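Local coordinates for uncharacterized protein (Bordetella bronchiseptica, PDB 4XG0), which probably acts as a kinase on acid sugars, with a sugar-binding N-terminal domain and a nucleotide-binding C-terminal domain, at residues S113-A118 with R159-T164; V138-P143 with S177-L182; T145-T148 with V153-V156. All coordinates share one frame; numbering follows the deposited sequence.

In the fold
All three contacts lie in the sugar-binding N-terminal domain, their centres 8 to 9 Å apart, where loops and a small antiparallel sheet meet the large parallel sheet. Contacts 1 and 2 are buried and purely apolar across their segments, each centred on one branched residue, Val161 or Ile179. Contact 3 is partly buried and is a backbone-bonded hairpin with polar side chains at its margins; along the chain it is nested inside the loops closed by the other two. Strand 153-156 serves all three: Leu154 O accepts from Val161 N at 2.9 Å, and Leu154 N donates to Ser177 O at 2.9 Å. Contacts 1 and 3 also lie beside a bound citrate.

Contact 1: residues S113-A118 with R159-T164; sequences STLRGA and RPVTET
Val161 lays one methyl against Thr114 and the other against Leu115. CG2 of Val161 rests against the methyl side of the threonine, 3.9 Å from Thr114 CG2 and equally near its CB. The other branch, CG1 of Val161, reaches Leu115 CD1 at 4.1 Å. A first torsion of 61° sets CG1 of the valine between its own N and carbonyl carbon and sends CG2 away from the N, which turns a different branch to each partner. Both pairs meet at a slant, and the contact is wholly apolar.

Thr114 is divided by its torsion: the methyl goes to the valine, while OG1 turns away and hydrogen-bonds to OD2 of Asp112, the residue just before segment 113-118. The same carboxylate oxygen pairs with Arg116 NE in a salt bridge, a tie within the loop itself. The side chain of Leu115 starts toward Val161 and also packs on Leu154.

In segment 159-164, the short 3-10 turn that carries Val161 is closed by Thr164. Thr164 OG1 binds Val161 O at 2.7 Å in the carbonyl plane, on a lone pair, and Thr164 N bonds to that same Val161 O at 2.9 Å. Two bonds on one carbonyl should hold the valine's backbone steady.

Ser113 OG hydrogen-bonds to a bound citrate, probably from the crystallisation liquor. The contact packs the loop between strand 106-110 and helix 119-130 against the 3-10 turn that follows strand 159-160 of the small antiparallel sheet, beside a citrate that may mark a ligand pocket.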
# COMPACT_ATOMS: atom_id res chain seq x y z
N SER A 113 12.95 -15.12 4.78
CA SER A 113 12.71 -14.56 6.11
C SER A 113 13.74 -15.04 7.09
O SER A 113 14.01 -14.34 8.06
CB SER A 113 11.32 -14.90 6.65
OG SER A 113 11.14 -16.29 6.79
N THR A 114 14.26 -16.26 6.88
CA THR A 114 15.24 -16.80 7.80
C THR A 114 16.69 -16.69 7.33
O THR A 114 17.56 -17.42 7.82
CB THR A 114 14.89 -18.25 8.23
OG1 THR A 114 14.55 -19.05 7.10
CG2 THR A 114 13.74 -18.24 9.24
N LEU A 115 16.96 -15.75 6.42
CA LEU A 115 18.33 -15.34 6.08
C LEU A 115 19.18 -16.32 5.28
O LEU A 115 20.37 -16.07 5.13
CB LEU A 115 19.14 -15.01 7.35
CG LEU A 115 18.41 -14.18 8.40
CD1 LEU A 115 19.34 -13.89 9.58
CD2 LEU A 115 17.87 -12.87 7.82
N ARG A 116 18.61 -17.43 4.80
CA ARG A 116 19.40 -18.41 4.08
C ARG A 116 19.78 -17.82 2.75
O ARG A 116 18.95 -17.22 2.05
CB ARG A 116 18.65 -19.73 3.89
CG ARG A 116 18.40 -20.49 5.18
CD ARG A 116 17.40 -21.62 5.00
NE ARG A 116 16.07 -21.13 4.68
CZ ARG A 116 15.03 -21.89 4.32
NH1 ARG A 116 15.18 -23.21 4.23
NH2 ARG A 116 13.85 -21.35 4.06
N GLY A 117 21.06 -17.95 2.41
CA GLY A 117 21.60 -17.44 1.17
C GLY A 117 22.91 -16.70 1.37
O GLY A 117 23.41 -16.60 2.49
N ALA A 118 23.46 -16.19 0.26
CA ALA A 118 24.60 -15.29 0.28
C ALA A 118 24.12 -13.88 0.62
O ALA A 118 24.17 -12.96 -0.21
CB ALA A 118 25.32 -15.30 -1.07
N ARG A 159 12.65 -17.54 19.61
CA ARG A 159 14.12 -17.81 19.58
C ARG A 159 14.82 -17.17 18.37
O ARG A 159 14.25 -17.09 17.30
CB ARG A 159 14.42 -19.31 19.53
CG ARG A 159 13.51 -20.19 20.34
CD ARG A 159 14.03 -21.63 20.36
NE ARG A 159 13.90 -22.29 19.06
CZ ARG A 159 13.03 -23.26 18.78
NH1 ARG A 159 12.99 -23.79 17.56
NH2 ARG A 159 12.19 -23.72 19.70
N PRO A 160 16.07 -16.73 18.54
CA PRO A 160 16.90 -16.33 17.39
C PRO A 160 17.02 -17.45 16.37
O PRO A 160 17.06 -18.60 16.79
CB PRO A 160 18.28 -16.10 18.03
CG PRO A 160 17.95 -15.68 19.41
CD PRO A 160 16.76 -16.52 19.81
N VAL A 161 17.12 -17.13 15.08
CA VAL A 161 17.03 -18.15 14.05
C VAL A 161 18.17 -19.17 14.23
O VAL A 161 17.95 -20.35 14.02
CB VAL A 161 17.04 -17.52 12.66
CG1 VAL A 161 18.33 -16.74 12.42
CG2 VAL A 161 16.82 -18.58 11.60
N THR A 162 19.35 -18.73 14.68
CA THR A 162 20.48 -19.64 14.92
C THR A 162 20.23 -20.68 16.03
O THR A 162 21.05 -21.57 16.22
CB THR A 162 21.83 -18.88 15.26
OG1 THR A 162 21.59 -17.83 16.21
CG2 THR A 162 22.44 -18.28 14.00
N GLU A 163 19.12 -20.58 16.76
CA GLU A 163 18.73 -21.63 17.71
C GLU A 163 17.72 -22.64 17.12
O GLU A 163 17.23 -23.51 17.82
CB GLU A 163 18.13 -21.04 18.99
CG GLU A 163 19.13 -20.29 19.86
CD GLU A 163 18.49 -19.69 21.10
OE1 GLU A 163 17.38 -20.14 21.46
OE2 GLU A 163 19.08 -18.77 21.70
N THR A 164 17.43 -22.50 15.83
CA THR A 164 16.42 -23.34 15.19
C THR A 164 17.03 -24.20 14.09
O THR A 164 18.22 -24.10 13.80
CB THR A 164 15.32 -22.48 14.54
OG1 THR A 164 15.84 -21.86 13.36
CG2 THR A 164 14.82 -21.43 15.50

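Contact 2: residues V138-P143 with S177-L182; sequences VCPAFP and SHIPTL
Ile179 reaches from the first turn of its helix to Pro140, and its end methyl meets the CD-CG side of the proline ring. The closest approach is between Ile179 CD1 and Pro140 CD, at 3.7 Å; Pro140 CG lies a little farther from the same methyl, Ile179 CD1, at 4.1 Å. The isoleucine has CG1 beside its backbone N and an extended second torsion of 169°, which carries CD1 out to the proline ring. Its shorter branch serves the other partner: CG2 of Ile179 touches Val138 CG1 at 4.2 Å. One side chain therefore touches both Val138 and Pro140. These apolar touches make up the whole contact between the segments, and all three residues are buried.

Polar interactions lie on the helix side, around its first turn. His178 occupies the N-cap position, and its carbonyl O accepts from the backbone N of Leu182 at 3.0 Å. Its ring is held in place by the first turn: ND1 of His178 and Thr181 OG1 are 2.8 Å apart in a nearly straight hydrogen bond of 171°, with the hydroxyl in the ring plane at the edge. Pro180 CD sits 3.7 Å above the His178 ring, over its centre. The other ring nitrogen, NE2, bonds to Gln187 OE1, so the imidazole has polar partners at both nitrogens.

Around this core, Phe119 of helix 119-130 touches Pro140, Ile179 and Leu182, while Leu154 of strand 153-156 packs on Ile179. Strand 135-139 is an inner strand of the parallel sheet, with Val138 backbone-bonded to strand 209-212, and helix 179-183 lies against it.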
# COMPACT_ATOMS: atom_id res chain seq x y z
N VAL A 138 16.75 -3.10 5.30
CA VAL A 138 16.69 -4.54 5.45
C VAL A 138 15.79 -4.93 6.61
O VAL A 138 16.03 -4.57 7.78
CB VAL A 138 18.09 -5.10 5.71
CG1 VAL A 138 18.03 -6.59 5.80
CG2 VAL A 138 19.03 -4.71 4.58
N CYS A 139 14.74 -5.68 6.29
CA CYS A 139 13.84 -6.18 7.31
C CYS A 139 13.11 -7.45 6.82
O CYS A 139 12.04 -7.38 6.21
CB CYS A 139 12.82 -5.12 7.67
SG CYS A 139 11.57 -5.71 8.86
N PRO A 140 13.66 -8.61 7.14
CA PRO A 140 13.07 -9.83 6.57
C PRO A 140 11.89 -10.39 7.38
O PRO A 140 11.47 -11.54 7.19
CB PRO A 140 14.26 -10.81 6.55
CG PRO A 140 15.47 -9.95 6.65
CD PRO A 140 15.04 -8.86 7.58
N ALA A 141 11.39 -9.62 8.31
CA ALA A 141 10.25 -10.08 9.13
C ALA A 141 9.07 -10.56 8.31
O ALA A 141 8.76 -9.99 7.25
CB ALA A 141 9.77 -8.97 10.04
N PHE A 142 8.37 -11.55 8.86
CA PHE A 142 7.15 -12.06 8.23
C PHE A 142 6.27 -12.46 9.39
O PHE A 142 6.22 -13.62 9.78
CB PHE A 142 7.49 -13.25 7.34
CG PHE A 142 6.46 -13.53 6.27
CD1 PHE A 142 5.23 -12.92 6.30
CD2 PHE A 142 6.75 -14.40 5.25
CE1 PHE A 142 4.29 -13.15 5.28
CE2 PHE A 142 5.80 -14.64 4.23
CZ PHE A 142 4.60 -14.02 4.27
N PRO A 143 5.62 -11.48 10.00
CA PRO A 143 5.00 -11.74 11.29
C PRO A 143 3.92 -12.82 11.26
O PRO A 143 3.77 -13.53 12.26
CB PRO A 143 4.43 -10.38 11.68
CG PRO A 143 5.34 -9.38 10.93
CD PRO A 143 5.68 -10.05 9.67
N SER A 177 22.52 -14.60 13.44
CA SER A 177 21.11 -14.19 13.55
C SER A 177 21.00 -12.67 13.64
O SER A 177 19.96 -12.11 13.39
CB SER A 177 20.52 -14.74 14.86
OG SER A 177 20.62 -16.16 14.97
N HIS A 178 22.09 -12.02 14.05
CA HIS A 178 22.06 -10.59 14.29
C HIS A 178 22.39 -9.90 12.98
O HIS A 178 23.56 -9.90 12.54
CB HIS A 178 23.09 -10.21 15.40
CG HIS A 178 22.96 -8.79 15.85
ND1 HIS A 178 23.96 -7.87 15.69
CD2 HIS A 178 21.91 -8.12 16.38
CE1 HIS A 178 23.56 -6.69 16.16
NE2 HIS A 178 22.31 -6.82 16.58
N ILE A 179 21.36 -9.38 12.31
CA ILE A 179 21.52 -9.01 10.92
C ILE A 179 22.56 -7.89 10.77
O ILE A 179 23.36 -7.91 9.85
CB ILE A 179 20.18 -8.67 10.23
CG1 ILE A 179 19.19 -9.82 10.46
CG2 ILE A 179 20.42 -8.41 8.76
CD1 ILE A 179 17.75 -9.51 10.08
N PRO A 180 22.60 -6.94 11.73
CA PRO A 180 23.60 -5.86 11.65
C PRO A 180 25.05 -6.38 11.69
O PRO A 180 25.93 -5.82 11.05
CB PRO A 180 23.27 -4.99 12.86
CG PRO A 180 21.81 -5.27 13.15
CD PRO A 180 21.61 -6.70 12.80
N THR A 181 25.28 -7.45 12.43
CA THR A 181 26.59 -8.10 12.44
C THR A 181 26.83 -8.82 11.10
O THR A 181 27.88 -8.67 10.49
CB THR A 181 26.66 -9.08 13.60
OG1 THR A 181 26.56 -8.35 14.82
CG2 THR A 181 27.98 -9.84 13.59
N LEU A 182 25.82 -9.55 10.63
CA LEU A 182 25.89 -10.26 9.34
C LEU A 182 26.27 -9.30 8.22
O LEU A 182 27.12 -9.62 7.38
CB LEU A 182 24.56 -10.96 9.04
CG LEU A 182 24.41 -11.83 7.78
CD1 LEU A 182 25.41 -12.96 7.77
CD2 LEU A 182 22.97 -12.36 7.73

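Contact 3: residues T145-T148 with V153-V156; sequences TGRT and VLYV
Thr148 and Tyr155 form the tight part of this contact, a hydrogen-bonded antiparallel pair. Thr148 N gives to Tyr155 O at 2.9 Å, and Tyr155 N returns the bond to Thr148 O at 2.8 Å. Tyr155 O is also approached by Arg147 CA at 3.2 Å, a CA-H...O contact. The side chains of the pair are close as well: Thr148 OG1 stands 3.4 Å from Tyr155 CB, crossing the tyrosine at its root, while the ring leads away from Thr148, with Val153 O at its edge, in plane. That hydroxyl hydrogen-bonds to Arg150 NE on the same strand. Thr148 is buried, and so is Leu154, which brings CD2 to 3.6 Å from Thr148 O and packs on Leu115.

Toward the exposed Thr145 the hold weakens. Arg147 and Val156 are the non-hydrogen-bonded pair, and their side chains run alongside each other in the same direction. Arg147 is bent at its second torsion (91°), which turns the chain back over its own loop; Val156 CG1 lies 3.7 Å from Arg147 NH2, oblique to the guanidinium plane. The same NH2 makes a weak bond, 125° at the hydrogen, to Thr145 O, and NE makes another weak one to Ser113 OG. The side chain of Arg147 comes within about 4 Å of a bound citrate that probably comes from the crystallisation liquor. Such a charge would suit an anionic ligand.

Separate from this ladder, Gly146 and Arg147 both face Phe142 in a G1 beta bulge. Gly146 has a phi of 93°; at these backbone angles a side chain would collide with the carbonyl oxygen of Thr145. The whole is a beta hairpin of strands 147-150 and 153-156, which strand 159-160 completes as a three-stranded antiparallel sheet.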
# COMPACT_ATOMS: atom_id res chain seq x y z
N THR A 145 3.89 -15.49 9.73
CA THR A 145 4.55 -16.80 9.86
C THR A 145 5.57 -16.91 10.99
O THR A 145 6.28 -17.89 11.07
CB THR A 145 5.20 -17.25 8.56
OG1 THR A 145 6.26 -16.37 8.21
CG2 THR A 145 4.18 -17.18 7.41
N GLY A 146 5.60 -15.93 11.87
CA GLY A 146 6.39 -16.03 13.09
C GLY A 146 7.79 -15.49 13.00
O GLY A 146 8.58 -15.65 13.94
N ARG A 147 8.13 -14.80 11.92
CA ARG A 147 9.47 -14.22 11.85
C ARG A 147 9.40 -12.75 12.20
O ARG A 147 8.56 -12.02 11.69
CB ARG A 147 10.07 -14.43 10.48
CG ARG A 147 10.48 -15.85 10.17
CD ARG A 147 9.35 -16.61 9.50
NE ARG A 147 9.82 -17.89 9.00
CZ ARG A 147 9.59 -19.07 9.57
NH1 ARG A 147 10.12 -20.17 9.04
NH2 ARG A 147 8.83 -19.18 10.66
N THR A 148 10.27 -12.32 13.10
CA THR A 148 10.30 -10.94 13.54
C THR A 148 11.76 -10.53 13.59
O THR A 148 12.64 -11.38 13.57
CB THR A 148 9.63 -10.76 14.89
OG1 THR A 148 10.26 -11.58 15.90
CG2 THR A 148 8.15 -11.13 14.79
N VAL A 153 17.90 -8.76 15.38
CA VAL A 153 18.03 -10.21 15.34
C VAL A 153 16.82 -10.86 14.69
O VAL A 153 15.70 -10.54 15.03
CB VAL A 153 18.16 -10.79 16.77
CG1 VAL A 153 18.25 -12.30 16.71
CG2 VAL A 153 19.38 -10.23 17.48
N LEU A 154 17.05 -11.75 13.74
CA LEU A 154 15.93 -12.46 13.11
C LEU A 154 15.46 -13.55 14.08
O LEU A 154 16.20 -14.49 14.39
CB LEU A 154 16.36 -13.04 11.76
CG LEU A 154 15.25 -13.41 10.75
CD1 LEU A 154 14.41 -14.60 11.27
CD2 LEU A 154 14.34 -12.20 10.46
N TYR A 155 14.25 -13.37 14.60
CA TYR A 155 13.63 -14.32 15.50
C TYR A 155 12.61 -15.18 14.74
O TYR A 155 11.84 -14.68 13.91
CB TYR A 155 12.90 -13.59 16.63
CG TYR A 155 13.74 -13.42 17.88
CD1 TYR A 155 14.81 -12.54 17.90
CD2 TYR A 155 13.47 -14.16 19.01
CE1 TYR A 155 15.59 -12.37 19.04
CE2 TYR A 155 14.22 -14.00 20.15
CZ TYR A 155 15.28 -13.11 20.16
OH TYR A 155 16.03 -12.98 21.28
N VAL A 156 12.62 -16.48 15.05
CA VAL A 156 11.57 -17.40 14.60
C VAL A 156 10.81 -17.81 15.86
O VAL A 156 11.39 -18.45 16.74
CB VAL A 156 12.19 -18.67 13.93
CG1 VAL A 156 11.10 -19.64 13.51
CG2 VAL A 156 13.07 -18.30 12.72